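Local coordinates for protein beta-L-arabinobiosidase (Bacteroides thetaiotaomicron, PDB 5MQR) that probably hydrolyses arabinofuranose-containing side chains of plant pectin as a multidomain six-hairpin glycosidase, and may also have sialidase activity, at residues Tyr89-Asp94 with Glu396-Ser401; Asp507-Met512 with Met521-Ala526; His715-Arg720 with Asn754-Leu759; Glu807-Gly812 with Ala881-Ala886. All coordinates share one frame; numbering follows the deposited sequence.

Contact 1: Tyr89-Asp94 with Glu396-Ser401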
loop_
_atom_site.group_PDB
_atom_site.type_symbol
_atom_site.label_atom_id
_atom_site.label_comp_id
_atom_site.label_asym_id
_atom_site.label_seq_id
_atom_site.Cartn_x
_atom_site.Cartn_y
_atom_site.Cartn_z
ATOM N N TYR A 89 9.515 -26.177 -16.250
ATOM C CA TYR A 89 8.086 -26.441 -16.109
ATOM C C TYR A 89 7.887 -27.879 -16.579
ATOM O O TYR A 89 8.150 -28.206 -17.744
ATOM C CB TYR A 89 7.316 -25.454 -16.977
ATOM C CG TYR A 89 5.812 -25.429 -16.803
ATOM C CD1 TYR A 89 5.022 -26.476 -17.248
ATOM C CD2 TYR A 89 5.171 -24.326 -16.237
ATOM C CE1 TYR A 89 3.654 -26.452 -17.108
ATOM C CE2 TYR A 89 3.792 -24.278 -16.111
ATOM C CZ TYR A 89 3.038 -25.349 -16.542
ATOM O OH TYR A 89 1.671 -25.354 -16.403
ATOM N N GLN A 90 7.466 -28.738 -15.656
ATOM C CA GLN A 90 7.253 -30.168 -15.901
ATOM C C GLN A 90 5.752 -30.405 -15.834
ATOM O O GLN A 90 5.085 -29.790 -15.012
ATOM C CB GLN A 90 7.931 -30.981 -14.807
ATOM C CG GLN A 90 8.093 -32.439 -15.114
ATOM C CD GLN A 90 8.171 -33.342 -13.877
ATOM O OE1 GLN A 90 7.243 -33.379 -13.075
ATOM N NE2 GLN A 90 9.256 -34.104 -13.752
ATOM N N TYR A 91 5.220 -31.264 -16.699
ATOM C CA TYR A 91 3.832 -31.682 -16.605
ATOM C C TYR A 91 3.652 -33.084 -17.169
ATOM O O TYR A 91 4.507 -33.584 -17.885
ATOM C CB TYR A 91 2.878 -30.660 -17.267
ATOM C CG TYR A 91 2.868 -30.589 -18.773
ATOM C CD1 TYR A 91 3.743 -29.739 -19.459
ATOM C CD2 TYR A 91 1.971 -31.350 -19.517
ATOM C CE1 TYR A 91 3.727 -29.650 -20.846
ATOM C CE2 TYR A 91 1.952 -31.282 -20.911
ATOM C CZ TYR A 91 2.837 -30.452 -21.572
ATOM O OH TYR A 91 2.798 -30.378 -22.938
ATOM N N LEU A 92 2.539 -33.717 -16.826
ATOM C CA LEU A 92 2.266 -35.032 -17.335
ATOM C C LEU A 92 1.074 -35.070 -18.243
ATOM O O LEU A 92 0.221 -34.211 -18.198
ATOM C CB LEU A 92 2.154 -36.062 -16.233
ATOM C CG LEU A 92 1.051 -35.978 -15.217
ATOM C CD1 LEU A 92 -0.200 -36.746 -15.642
ATOM C CD2 LEU A 92 1.639 -36.541 -13.901
ATOM N N ALA A 93 1.058 -36.082 -19.095
ATOM C CA ALA A 93 0.112 -36.125 -20.175
ATOM C C ALA A 93 -0.214 -37.550 -20.567
ATOM O O ALA A 93 0.640 -38.437 -20.531
ATOM C CB ALA A 93 0.657 -35.343 -21.380
ATOM N N ASP A 94 -1.472 -37.738 -20.946
ATOM C CA ASP A 94 -1.954 -38.927 -21.619
ATOM C C ASP A 94 -2.689 -38.417 -22.884
ATOM O O ASP A 94 -3.093 -37.232 -22.957
ATOM C CB ASP A 94 -2.946 -39.695 -20.737
ATOM C CG ASP A 94 -2.303 -40.341 -19.463
ATOM O OD1 ASP A 94 -1.450 -39.734 -18.786
ATOM O OD2 ASP A 94 -2.720 -41.463 -19.110
ATOM N N GLU A 396 -6.304 -29.854 -19.262
ATOM C CA GLU A 396 -6.250 -29.808 -20.735
ATOM C C GLU A 396 -5.175 -28.861 -21.251
ATOM O O GLU A 396 -4.371 -29.223 -22.112
ATOM C CB GLU A 396 -7.617 -29.392 -21.275
ATOM C CG GLU A 396 -7.726 -29.381 -22.796
ATOM C CD GLU A 396 -9.168 -29.310 -23.288
ATOM O OE1 GLU A 396 -9.856 -30.350 -23.225
ATOM O OE2 GLU A 396 -9.612 -28.225 -23.737
ATOM N N ASP A 397 -5.213 -27.628 -20.760
ATOM C CA ASP A 397 -4.267 -26.594 -21.155
ATOM C C ASP A 397 -3.339 -26.285 -19.967
ATOM O O ASP A 397 -3.795 -26.243 -18.836
ATOM C CB ASP A 397 -5.027 -25.329 -21.579
ATOM C CG ASP A 397 -5.928 -25.559 -22.768
ATOM O OD1 ASP A 397 -5.518 -26.346 -23.639
ATOM O OD2 ASP A 397 -7.039 -24.955 -22.854
HETATM N N MSE A 398 -2.051 -26.057 -20.247
HETATM C CA MSE A 398 -1.054 -25.740 -19.214
HETATM C C MSE A 398 -0.845 -24.247 -19.188
HETATM O O MSE A 398 -0.710 -23.587 -20.242
HETATM C CB MSE A 398 0.259 -26.493 -19.419
HETATM C CG MSE A 398 0.128 -27.999 -19.601
HETATM SE SE MSE A 398 -0.999 -28.792 -18.223
HETATM C CE MSE A 398 0.138 -28.366 -16.682
ATOM N N TRP A 399 -0.852 -23.702 -17.972
ATOM C CA TRP A 399 -0.733 -22.269 -17.729
ATOM C C TRP A 399 0.338 -21.960 -16.668
ATOM O O TRP A 399 0.736 -22.831 -15.868
ATOM C CB TRP A 399 -2.063 -21.715 -17.205
ATOM C CG TRP A 399 -3.135 -21.604 -18.190
ATOM C CD1 TRP A 399 -3.913 -22.610 -18.671
ATOM C CD2 TRP A 399 -3.613 -20.404 -18.788
ATOM N NE1 TRP A 399 -4.851 -22.110 -19.532
ATOM C CE2 TRP A 399 -4.682 -20.761 -19.641
ATOM C CE3 TRP A 399 -3.243 -19.061 -18.689
ATOM C CZ2 TRP A 399 -5.369 -19.837 -20.405
ATOM C CZ3 TRP A 399 -3.928 -18.125 -19.464
ATOM C CH2 TRP A 399 -4.985 -18.520 -20.312
ATOM N N ILE A 400 0.765 -20.704 -16.660
ATOM C CA ILE A 400 1.530 -20.138 -15.547
ATOM C C ILE A 400 0.951 -18.745 -15.211
ATOM O O ILE A 400 0.384 -18.094 -16.063
ATOM C CB ILE A 400 3.060 -20.117 -15.860
ATOM C CG1 ILE A 400 3.895 -20.160 -14.570
ATOM C CG2 ILE A 400 3.465 -18.910 -16.734
ATOM C CD1 ILE A 400 5.388 -20.439 -14.786
ATOM N N SER A 401 1.062 -18.322 -13.960
ATOM C CA SER A 401 0.702 -16.960 -13.588
ATOM C C SER A 401 1.853 -16.322 -12.859
ATOM O O SER A 401 2.485 -16.937 -12.008
ATOM C CB SER A 401 -0.567 -16.897 -12.731
ATOM O OG SER A 401 -1.741 -16.905 -13.544
#

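Contact 2: Asp507-Met512 with Met521-Ala526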
loop_
_atom_site.group_PDB
_atom_site.type_symbol
_atom_site.label_atom_id
_atom_site.label_comp_id
_atom_site.label_asym_id
_atom_site.label_seq_id
_atom_site.Cartn_x
_atom_site.Cartn_y
_atom_site.Cartn_z
ATOM N N ASP A 507 -20.767 -6.480 -36.797
ATOM C CA ASP A 507 -21.397 -5.707 -37.902
ATOM C C ASP A 507 -21.026 -4.212 -37.941
ATOM O O ASP A 507 -21.739 -3.406 -38.528
ATOM C CB ASP A 507 -22.930 -5.925 -37.981
ATOM C CG ASP A 507 -23.656 -5.714 -36.661
ATOM O OD1 ASP A 507 -23.135 -5.074 -35.711
ATOM O OD2 ASP A 507 -24.790 -6.217 -36.569
ATOM N N GLY A 508 -19.888 -3.859 -37.350
ATOM C CA GLY A 508 -19.304 -2.543 -37.531
ATOM C C GLY A 508 -19.896 -1.442 -36.668
ATOM O O GLY A 508 -19.787 -0.270 -37.023
ATOM N N ILE A 509 -20.505 -1.799 -35.539
ATOM C CA ILE A 509 -21.166 -0.817 -34.683
ATOM C C ILE A 509 -20.390 -0.674 -33.355
ATOM O O ILE A 509 -19.933 -1.655 -32.777
ATOM C CB ILE A 509 -22.651 -1.187 -34.448
ATOM C CG1 ILE A 509 -23.427 -1.160 -35.771
ATOM C CG2 ILE A 509 -23.302 -0.225 -33.463
ATOM C CD1 ILE A 509 -24.809 -1.800 -35.710
ATOM N N PHE A 510 -20.216 0.563 -32.901
ATOM C CA PHE A 510 -19.685 0.849 -31.577
ATOM C C PHE A 510 -20.917 1.180 -30.761
ATOM O O PHE A 510 -21.617 2.155 -31.066
ATOM C CB PHE A 510 -18.699 2.025 -31.662
ATOM C CG PHE A 510 -17.983 2.357 -30.372
ATOM C CD1 PHE A 510 -17.561 1.372 -29.483
ATOM C CD2 PHE A 510 -17.695 3.685 -30.070
ATOM C CE1 PHE A 510 -16.881 1.711 -28.308
ATOM C CE2 PHE A 510 -17.034 4.030 -28.890
ATOM C CZ PHE A 510 -16.612 3.035 -28.014
ATOM N N ARG A 511 -21.235 0.347 -29.774
ATOM C CA ARG A 511 -22.490 0.511 -29.021
ATOM C C ARG A 511 -22.316 0.384 -27.522
ATOM O O ARG A 511 -21.326 -0.175 -27.044
ATOM C CB ARG A 511 -23.530 -0.495 -29.494
ATOM C CG ARG A 511 -23.165 -1.956 -29.244
ATOM C CD ARG A 511 -24.252 -2.911 -29.769
ATOM N NE ARG A 511 -24.058 -4.281 -29.257
ATOM C CZ ARG A 511 -24.946 -5.275 -29.342
ATOM N NH1 ARG A 511 -26.138 -5.097 -29.928
ATOM N NH2 ARG A 511 -24.637 -6.464 -28.838
HETATM N N MSE A 512 -23.295 0.910 -26.792
HETATM C CA MSE A 512 -23.296 0.898 -25.333
HETATM C C MSE A 512 -24.490 0.127 -24.805
HETATM O O MSE A 512 -25.620 0.341 -25.275
HETATM C CB MSE A 512 -23.359 2.343 -24.870
HETATM C CG MSE A 512 -23.617 2.395 -23.371
HETATM SE SE MSE A 512 -23.017 4.156 -22.689
HETATM C CE MSE A 512 -24.139 5.260 -23.807
HETATM N N MSE A 521 -23.959 3.961 -30.982
HETATM C CA MSE A 521 -23.331 5.272 -30.934
HETATM C C MSE A 521 -22.831 5.676 -32.312
HETATM O O MSE A 521 -23.076 6.786 -32.738
HETATM C CB MSE A 521 -22.215 5.251 -29.888
HETATM C CG MSE A 521 -22.727 4.921 -28.485
HETATM SE SE MSE A 521 -21.274 5.106 -27.191
HETATM C CE MSE A 521 -20.380 3.410 -27.604
HETATM N N MSE A 522 -22.129 4.783 -33.008
HETATM C CA MSE A 522 -21.597 5.083 -34.347
HETATM C C MSE A 522 -21.187 3.835 -35.073
HETATM O O MSE A 522 -21.059 2.777 -34.451
HETATM C CB MSE A 522 -20.361 5.993 -34.243
HETATM C CG MSE A 522 -19.223 5.364 -33.434
HETATM SE SE MSE A 522 -17.717 6.622 -33.198
HETATM C CE MSE A 522 -17.036 6.772 -35.039
ATOM N N ASN A 523 -20.979 3.953 -36.390
ATOM C CA ASN A 523 -20.274 2.920 -37.175
ATOM C C ASN A 523 -18.782 3.153 -37.038
ATOM O O ASN A 523 -18.345 4.295 -36.976
ATOM C CB ASN A 523 -20.669 2.955 -38.641
ATOM C CG ASN A 523 -22.144 2.684 -38.851
ATOM O OD1 ASN A 523 -22.807 3.415 -39.554
ATOM N ND2 ASN A 523 -22.661 1.653 -38.230
ATOM N N TYR A 524 -18.003 2.091 -36.925
ATOM C CA TYR A 524 -16.555 2.222 -36.850
ATOM C C TYR A 524 -15.939 1.567 -38.065
ATOM O O TYR A 524 -16.521 0.682 -38.668
ATOM C CB TYR A 524 -15.978 1.659 -35.544
ATOM C CG TYR A 524 -15.988 0.161 -35.416
ATOM C CD1 TYR A 524 -17.115 -0.503 -34.946
ATOM C CD2 TYR A 524 -14.853 -0.597 -35.730
ATOM C CE1 TYR A 524 -17.127 -1.896 -34.799
ATOM C CE2 TYR A 524 -14.849 -1.985 -35.585
ATOM C CZ TYR A 524 -15.993 -2.647 -35.133
ATOM O OH TYR A 524 -16.018 -4.035 -35.009
ATOM N N GLU A 525 -14.759 2.045 -38.418
ATOM C CA GLU A 525 -14.016 1.542 -39.560
ATOM C C GLU A 525 -12.749 0.875 -39.057
ATOM O O GLU A 525 -12.252 1.195 -37.974
ATOM C CB GLU A 525 -13.654 2.700 -40.481
ATOM C CG GLU A 525 -14.842 3.495 -41.022
ATOM C CD GLU A 525 -14.424 4.900 -41.443
ATOM O OE1 GLU A 525 -13.667 5.026 -42.427
ATOM O OE2 GLU A 525 -14.819 5.881 -40.774
ATOM N N ALA A 526 -12.238 -0.054 -39.848
ATOM C CA ALA A 526 -10.980 -0.727 -39.551
ATOM C C ALA A 526 -9.805 0.220 -39.775
ATOM O O ALA A 526 -9.870 1.065 -40.660
ATOM C CB ALA A 526 -10.830 -1.962 -40.450
#

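Contact 3: His715-Arg720 with Asn754-Leu759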
loop_
_atom_site.group_PDB
_atom_site.type_symbol
_atom_site.label_atom_id
_atom_site.label_comp_id
_atom_site.label_asym_id
_atom_site.label_seq_id
_atom_site.Cartn_x
_atom_site.Cartn_y
_atom_site.Cartn_z
ATOM N N HIS A 715 -2.024 30.019 14.198
ATOM C CA HIS A 715 -3.111 29.879 13.205
ATOM C C HIS A 715 -2.577 29.551 11.816
ATOM O O HIS A 715 -3.114 28.689 11.125
ATOM C CB HIS A 715 -4.013 31.119 13.124
ATOM C CG HIS A 715 -4.732 31.420 14.401
ATOM N ND1 HIS A 715 -5.295 32.648 14.666
ATOM C CD2 HIS A 715 -4.938 30.662 15.511
ATOM C CE1 HIS A 715 -5.839 32.625 15.874
ATOM N NE2 HIS A 715 -5.640 31.428 16.405
ATOM N N ILE A 716 -1.507 30.229 11.425
ATOM C CA ILE A 716 -0.925 30.031 10.105
ATOM C C ILE A 716 -0.191 28.700 10.039
ATOM O O ILE A 716 -0.311 27.979 9.045
ATOM C CB ILE A 716 -0.006 31.197 9.711
ATOM C CG1 ILE A 716 -0.837 32.477 9.602
ATOM C CG2 ILE A 716 0.701 30.908 8.398
ATOM C CD1 ILE A 716 -0.028 33.751 9.608
ATOM N N TYR A 717 0.583 28.387 11.072
ATOM C CA TYR A 717 1.335 27.115 11.099
ATOM C C TYR A 717 0.391 25.901 11.043
ATOM O O TYR A 717 0.703 24.900 10.392
ATOM C CB TYR A 717 2.272 27.017 12.304
ATOM C CG TYR A 717 3.719 27.482 12.077
ATOM C CD1 TYR A 717 4.061 28.829 12.033
ATOM C CD2 TYR A 717 4.762 26.547 11.961
ATOM C CE1 TYR A 717 5.379 29.224 11.857
ATOM C CE2 TYR A 717 6.067 26.935 11.792
ATOM C CZ TYR A 717 6.381 28.274 11.725
ATOM O OH TYR A 717 7.709 28.624 11.524
ATOM N N GLU A 718 -0.762 25.990 11.705
ATOM C CA GLU A 718 -1.742 24.920 11.658
ATOM C C GLU A 718 -2.502 24.913 10.345
ATOM O O GLU A 718 -2.666 23.855 9.733
ATOM C CB GLU A 718 -2.742 25.018 12.797
ATOM C CG GLU A 718 -3.603 23.762 13.010
ATOM C CD GLU A 718 -2.948 22.728 13.922
ATOM O OE1 GLU A 718 -1.699 22.744 14.055
ATOM O OE2 GLU A 718 -3.685 21.906 14.524
ATOM N N SER A 719 -2.980 26.076 9.929
ATOM C CA SER A 719 -3.877 26.168 8.790
ATOM C C SER A 719 -3.186 26.009 7.446
ATOM O O SER A 719 -3.859 25.848 6.433
ATOM C CB SER A 719 -4.647 27.477 8.817
ATOM O OG SER A 719 -5.366 27.601 10.041
ATOM N N ARG A 720 -1.853 26.052 7.420
ATOM C CA ARG A 720 -1.125 25.954 6.151
ATOM C C ARG A 720 -1.321 24.597 5.470
ATOM O O ARG A 720 -1.058 24.487 4.278
ATOM C CB ARG A 720 0.361 26.272 6.322
ATOM C CG ARG A 720 1.145 25.234 7.120
ATOM C CD ARG A 720 2.564 25.709 7.388
ATOM N NE ARG A 720 3.234 24.869 8.390
ATOM C CZ ARG A 720 4.556 24.698 8.496
ATOM N NH1 ARG A 720 5.386 25.271 7.633
ATOM N NH2 ARG A 720 5.053 23.912 9.457
ATOM N N ASN A 754 4.819 36.724 12.606
ATOM C CA ASN A 754 4.015 36.495 11.408
ATOM C C ASN A 754 4.764 36.454 10.098
ATOM O O ASN A 754 4.301 35.785 9.167
ATOM C CB ASN A 754 2.884 37.503 11.316
ATOM C CG ASN A 754 1.868 37.319 12.416
ATOM O OD1 ASN A 754 1.732 36.231 13.007
ATOM N ND2 ASN A 754 1.171 38.393 12.734
ATOM N N ALA A 755 5.898 37.143 10.007
ATOM C CA ALA A 755 6.683 37.021 8.784
ATOM C C ALA A 755 7.262 35.618 8.690
ATOM O O ALA A 755 7.192 34.997 7.634
ATOM C CB ALA A 755 7.768 38.066 8.694
ATOM N N ASP A 756 7.786 35.096 9.795
ATOM C CA ASP A 756 8.186 33.667 9.843
ATOM C C ASP A 756 7.049 32.742 9.478
ATOM O O ASP A 756 7.266 31.818 8.733
ATOM C CB ASP A 756 8.743 33.272 11.206
ATOM C CG ASP A 756 8.899 31.791 11.376
ATOM O OD1 ASP A 756 9.977 31.258 11.019
ATOM O OD2 ASP A 756 7.937 31.174 11.898
ATOM N N ALA A 757 5.855 32.987 10.009
ATOM C CA ALA A 757 4.693 32.156 9.706
ATOM C C ALA A 757 4.259 32.218 8.233
ATOM O O ALA A 757 3.890 31.199 7.676
ATOM C CB ALA A 757 3.520 32.487 10.633
ATOM N N VAL A 758 4.307 33.391 7.611
ATOM C CA VAL A 758 3.992 33.514 6.189
ATOM C C VAL A 758 5.015 32.772 5.309
ATOM O O VAL A 758 4.614 32.099 4.351
ATOM C CB VAL A 758 3.823 34.989 5.751
ATOM C CG1 VAL A 758 3.840 35.132 4.229
ATOM C CG2 VAL A 758 2.524 35.524 6.304
ATOM N N LEU A 759 6.306 32.880 5.612
ATOM C CA LEU A 759 7.284 32.062 4.922
ATOM C C LEU A 759 7.026 30.541 5.178
ATOM O O LEU A 759 7.096 29.739 4.232
ATOM C CB LEU A 759 8.705 32.470 5.294
ATOM C CG LEU A 759 9.828 31.694 4.593
ATOM C CD1 LEU A 759 9.749 31.886 3.085
ATOM C CD2 LEU A 759 11.189 32.107 5.129
#

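Contact 4: Glu807-Gly812 with Ala881-Ala886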
loop_
_atom_site.group_PDB
_atom_site.type_symbol
_atom_site.label_atom_id
_atom_site.label_comp_id
_atom_site.label_asym_id
_atom_site.label_seq_id
_atom_site.Cartn_x
_atom_site.Cartn_y
_atom_site.Cartn_z
ATOM N N GLU A 807 0.938 37.457 34.162
ATOM C CA GLU A 807 1.326 36.792 35.411
ATOM C C GLU A 807 2.433 35.734 35.244
ATOM O O GLU A 807 2.443 34.727 35.959
ATOM C CB GLU A 807 0.126 36.140 36.134
ATOM C CG GLU A 807 -1.224 36.832 36.064
ATOM C CD GLU A 807 -1.188 38.308 36.360
ATOM O OE1 GLU A 807 -0.508 38.729 37.315
ATOM O OE2 GLU A 807 -1.862 39.043 35.597
ATOM N N SER A 808 3.357 35.959 34.313
ATOM C CA SER A 808 4.547 35.138 34.230
ATOM C C SER A 808 5.432 35.493 35.424
ATOM O O SER A 808 5.297 36.569 35.992
ATOM C CB SER A 808 5.291 35.383 32.914
ATOM O OG SER A 808 5.963 36.633 32.897
ATOM N N ILE A 809 6.332 34.582 35.784
ATOM C CA ILE A 809 7.302 34.828 36.840
ATOM C C ILE A 809 8.301 35.902 36.399
ATOM O O ILE A 809 8.474 36.907 37.109
ATOM C CB ILE A 809 8.042 33.542 37.270
ATOM C CG1 ILE A 809 7.032 32.558 37.894
ATOM C CG2 ILE A 809 9.155 33.863 38.277
ATOM C CD1 ILE A 809 7.562 31.155 38.145
ATOM N N SER A 810 8.940 35.727 35.236
ATOM C CA SER A 810 9.971 36.699 34.823
ATOM C C SER A 810 9.325 38.065 34.607
ATOM O O SER A 810 9.908 39.103 34.882
ATOM C CB SER A 810 10.740 36.257 33.579
ATOM O OG SER A 810 9.928 36.243 32.425
ATOM N N GLY A 811 8.109 38.027 34.098
ATOM C CA GLY A 811 7.197 39.089 34.293
ATOM C C GLY A 811 7.236 40.177 33.264
ATOM O O GLY A 811 8.009 40.159 32.283
ATOM N N GLY A 812 6.274 41.063 33.494
ATOM C CA GLY A 812 6.314 42.379 33.041
ATOM C C GLY A 812 5.017 43.059 32.726
ATOM O O GLY A 812 4.923 43.538 31.622
ATOM N N ALA A 881 16.150 37.512 35.049
ATOM C CA ALA A 881 14.997 37.189 35.870
ATOM C C ALA A 881 15.257 35.966 36.734
ATOM O O ALA A 881 14.525 35.760 37.695
ATOM C CB ALA A 881 13.765 36.973 35.018
ATOM N N ASN A 882 16.285 35.177 36.396
ATOM C CA ASN A 882 16.670 33.993 37.161
ATOM C C ASN A 882 15.493 33.062 37.386
ATOM O O ASN A 882 15.216 32.667 38.521
ATOM C CB ASN A 882 17.301 34.379 38.499
ATOM C CG ASN A 882 18.655 35.014 38.333
ATOM O OD1 ASN A 882 19.467 34.590 37.504
ATOM N ND2 ASN A 882 18.923 36.024 39.136
ATOM N N VAL A 883 14.785 32.772 36.287
ATOM C CA VAL A 883 13.733 31.778 36.243
ATOM C C VAL A 883 13.742 31.107 34.871
ATOM O O VAL A 883 13.736 31.778 33.829
ATOM C CB VAL A 883 12.347 32.386 36.582
ATOM C CG1 VAL A 883 11.961 33.530 35.654
ATOM C CG2 VAL A 883 11.275 31.296 36.602
ATOM N N ARG A 884 13.802 29.782 34.874
ATOM C CA ARG A 884 13.686 29.013 33.654
ATOM C C ARG A 884 12.201 28.903 33.309
ATOM O O ARG A 884 11.401 28.373 34.114
ATOM C CB ARG A 884 14.283 27.622 33.812
ATOM C CG ARG A 884 15.757 27.576 34.182
ATOM C CD ARG A 884 16.224 26.133 34.134
ATOM N NE ARG A 884 17.625 25.950 34.505
ATOM C CZ ARG A 884 18.113 25.988 35.747
ATOM N NH1 ARG A 884 17.326 26.229 36.796
ATOM N NH2 ARG A 884 19.412 25.795 35.935
ATOM N N GLU A 885 11.842 29.411 32.134
ATOM C CA GLU A 885 10.451 29.378 31.652
ATOM C C GLU A 885 10.386 28.680 30.303
ATOM O O GLU A 885 11.394 28.518 29.635
ATOM C CB GLU A 885 9.879 30.801 31.547
ATOM C CG GLU A 885 9.775 31.529 32.882
ATOM C CD GLU A 885 9.428 33.004 32.741
ATOM O OE1 GLU A 885 10.120 33.743 31.997
ATOM O OE2 GLU A 885 8.446 33.429 33.383
ATOM N N ALA A 886 9.184 28.304 29.892
ATOM C CA ALA A 886 8.999 27.676 28.581
ATOM C C ALA A 886 9.447 28.610 27.459
ATOM O O ALA A 886 9.904 28.126 26.405
ATOM C CB ALA A 886 7.543 27.270 28.370
HETATM O O HOH W 1 6.354 32.154 34.348
#

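Contact 1: Tyr89-Asp94 with Glu396-Ser401
Where two blades of the beta propeller pack face to face, Y89 and Y91 both meet M398, and Y89 also reaches I400. Strand 397-403 lies beside strands 387-393 and 52-57, so early and late chain segments share one sheet, as in the closure of a propeller ring. The short strand axes come within 9.6 Å, a spacing that side chains must fill.

Selenomethionine M398 wedges between the two tyrosines. Its CG sits over the centre of the Y91 ring, 3.8 Å from the centroid, with SE oblique to the same ring in a Met-aromatic contact. Bends at chi2 and chi3 (-49° and -64°) curl the chain back and bring CE to 3.6 Å from Y91 CB, while the same methyl touches the edge of Y89, 3.4 Å from OH. On the other flank of the Y89 ring, I400 CD1 is 4.2 Å from Y89 CD2.

Y89 OH donates to W399 O at 2.7 Å, approaching from above the carbonyl plane, 38° out of it. A buried hydroxyl therefore donates a hydrogen bond to the main chain of the facing blade, a directional tie within an interface made largely of hydrocarbon, selenium and ring contacts.

Contact 2: Asp507-Met512 with Met521-Ala526
A beta hairpin, strands 509-513 and 518-523, carries a classic bulge where M521 and M522 together face F510. F510 N donates to M522 O at 2.8 Å in an almost straight bond, and F510 O takes M521 N at 3.0 Å in its carbonyl plane, with a weak second bond from M522 N. One carbonyl thus serves both residues of the bulge. Next along, I509 and N523 form a non-hydrogen-bonded pair; then Y524 N reaches G508 O at 3.0 Å, from above the carbonyl plane. G508 has a positive phi (81°), which suits glycine as the chain turns into the strand.

The two selenomethionines of the bulge treat the phenylalanine differently. M521 sets its CE methyl over the centre of the F510 ring, 3.5 Å from the centroid and 8° off the normal, with SE higher above the same face; the bend at chi3 (-78°) tips the methyl inward. M522 CG lies at the ring edge instead, 4.1 Å from F510 CD2. Past the I509-N523 pair, Y524 CE1 lies against the G508 backbone, 3.4 Å from G508 C, and the Y524 hydroxyl is tied to T505 O.

F510, M521 and M522 all touch strand 542-547 of another sheet. R511 pairs with E503 on the neighbouring strand and meets F518 in a cation-pi contact. This is a bulged antiparallel hairpin at the margin of a beta sandwich, the build common among carbohydrate-binding-module-like domains.

Contact 3: His715-Arg720 with Asn754-Leu759
Y717 OH donates to D756 OD2 at 2.6 Å, on the syn side of the carboxylate and a little out of its plane. The two side chains cross at about a right angle, yet ring and carboxylate are nearly coplanar, 18° apart, so OD2 lies at the ring edge, in its plane. D756 gets there by extending CG away from its own backbone N (chi1 169°).

Behind this bond the tyrosine leans on A757, with Y717 CE1 3.7 Å from A757 CA. I716 closes on the same alanine: its CB is 3.9 Å from A757 CB, and its CG2 methyl rests 3.3 Å from A757 O. The small alanine lets the two backbones come near, CA to CA 6.0 Å at I716 and A757.

Helices 712-719 and 754-765 run almost parallel here, 11° between the short axes and 9.0 Å at closest approach, with helix 726-737 between them in sequence. Two same-direction neighbours joined through an intervening helix are what the (alpha/alpha)6 barrel of six-hairpin glycosidases leads one to expect.

The next shell holds both partners. R720 folds back so that Y717 CD2 lies over one guanidinium face, toward its rim, while R720 NE bonds to Y717 O at 3.2 Å; the same guanidinium reaches D1023 in a salt bridge and A760 O by a hydrogen bond. The Y893 ring also meets that of Y717, and on the other helix N829 takes the backbone N of D756 through OD1.

Contact 4: Glu807-Gly812 with Ala881-Ala886
The carboxylate of E885 grips S810 twice. S810 OG donates to OE1 of E885 at 2.5 Å, a short bond made on the syn side close to the carboxylate plane, while S810 N points at E885 OE2 from 3.0 Å away. That second bond is nearly straight, 174° at the hydrogen, although the donor stands well above the plane, 48° out of it. Both oxygens are thus engaged by one residue, which fixes the rotation of the carboxylate.

A water adds to the grip: it accepts from I809 N at 2.8 Å and donates to OE2 of E885 at 2.6 Å, so OE2 receives two bonds. The glutamate reaches this far because its chain runs extended beyond CG (chi2 171°). S810 OG is also hydrogen-bonded to T874 OG1, which helps place it. One step back, S808 OG accepts from G811 N, an ST motif that pins the turn presenting I809 and S810; the same hydroxyl bonds D800.

Apolar contacts flank the polar centre. V883 divides its branches, CG2 lying 3.7 Å from I809 CG2 and CG1 reaching S810 CB at 3.6 Å. A881 CB presses on S810 CB at 3.4 Å, tighter than usual for two carbons.

Both segments are loops of the glycoside hydrolase domain. Segment 807-812 belongs to the connection from helix 768-788 to helix 820-839. The loop segment 881-886 lies between strand 871-872 and helix 890-893; R876, following that strand, binds S810 O and so ties the loops together again.

The four contacts follow one another along the chain without touching. Contacts 1 and 2 share the long mixed sheet: strand 397-403 lies near one end and the 509-523 hairpin at the other, with centres about 39 Å apart. The side chains of Y89 and Y524 lie about 10 Å and 14 Å from two different bound calcium ions. Contacts 3 and 4 both lie in the glycoside hydrolase domain, with centres about 26 Å apart, one between helices and the other between loops; the side chain of S808 in contact 4 is about 12 Å from a bound HEPES molecule. Contacts 1 and 4 fall on opposite sides of the chain's centre, their centres about 82 Å apart, which reflects the elongated separation of propeller and hydrolase domain.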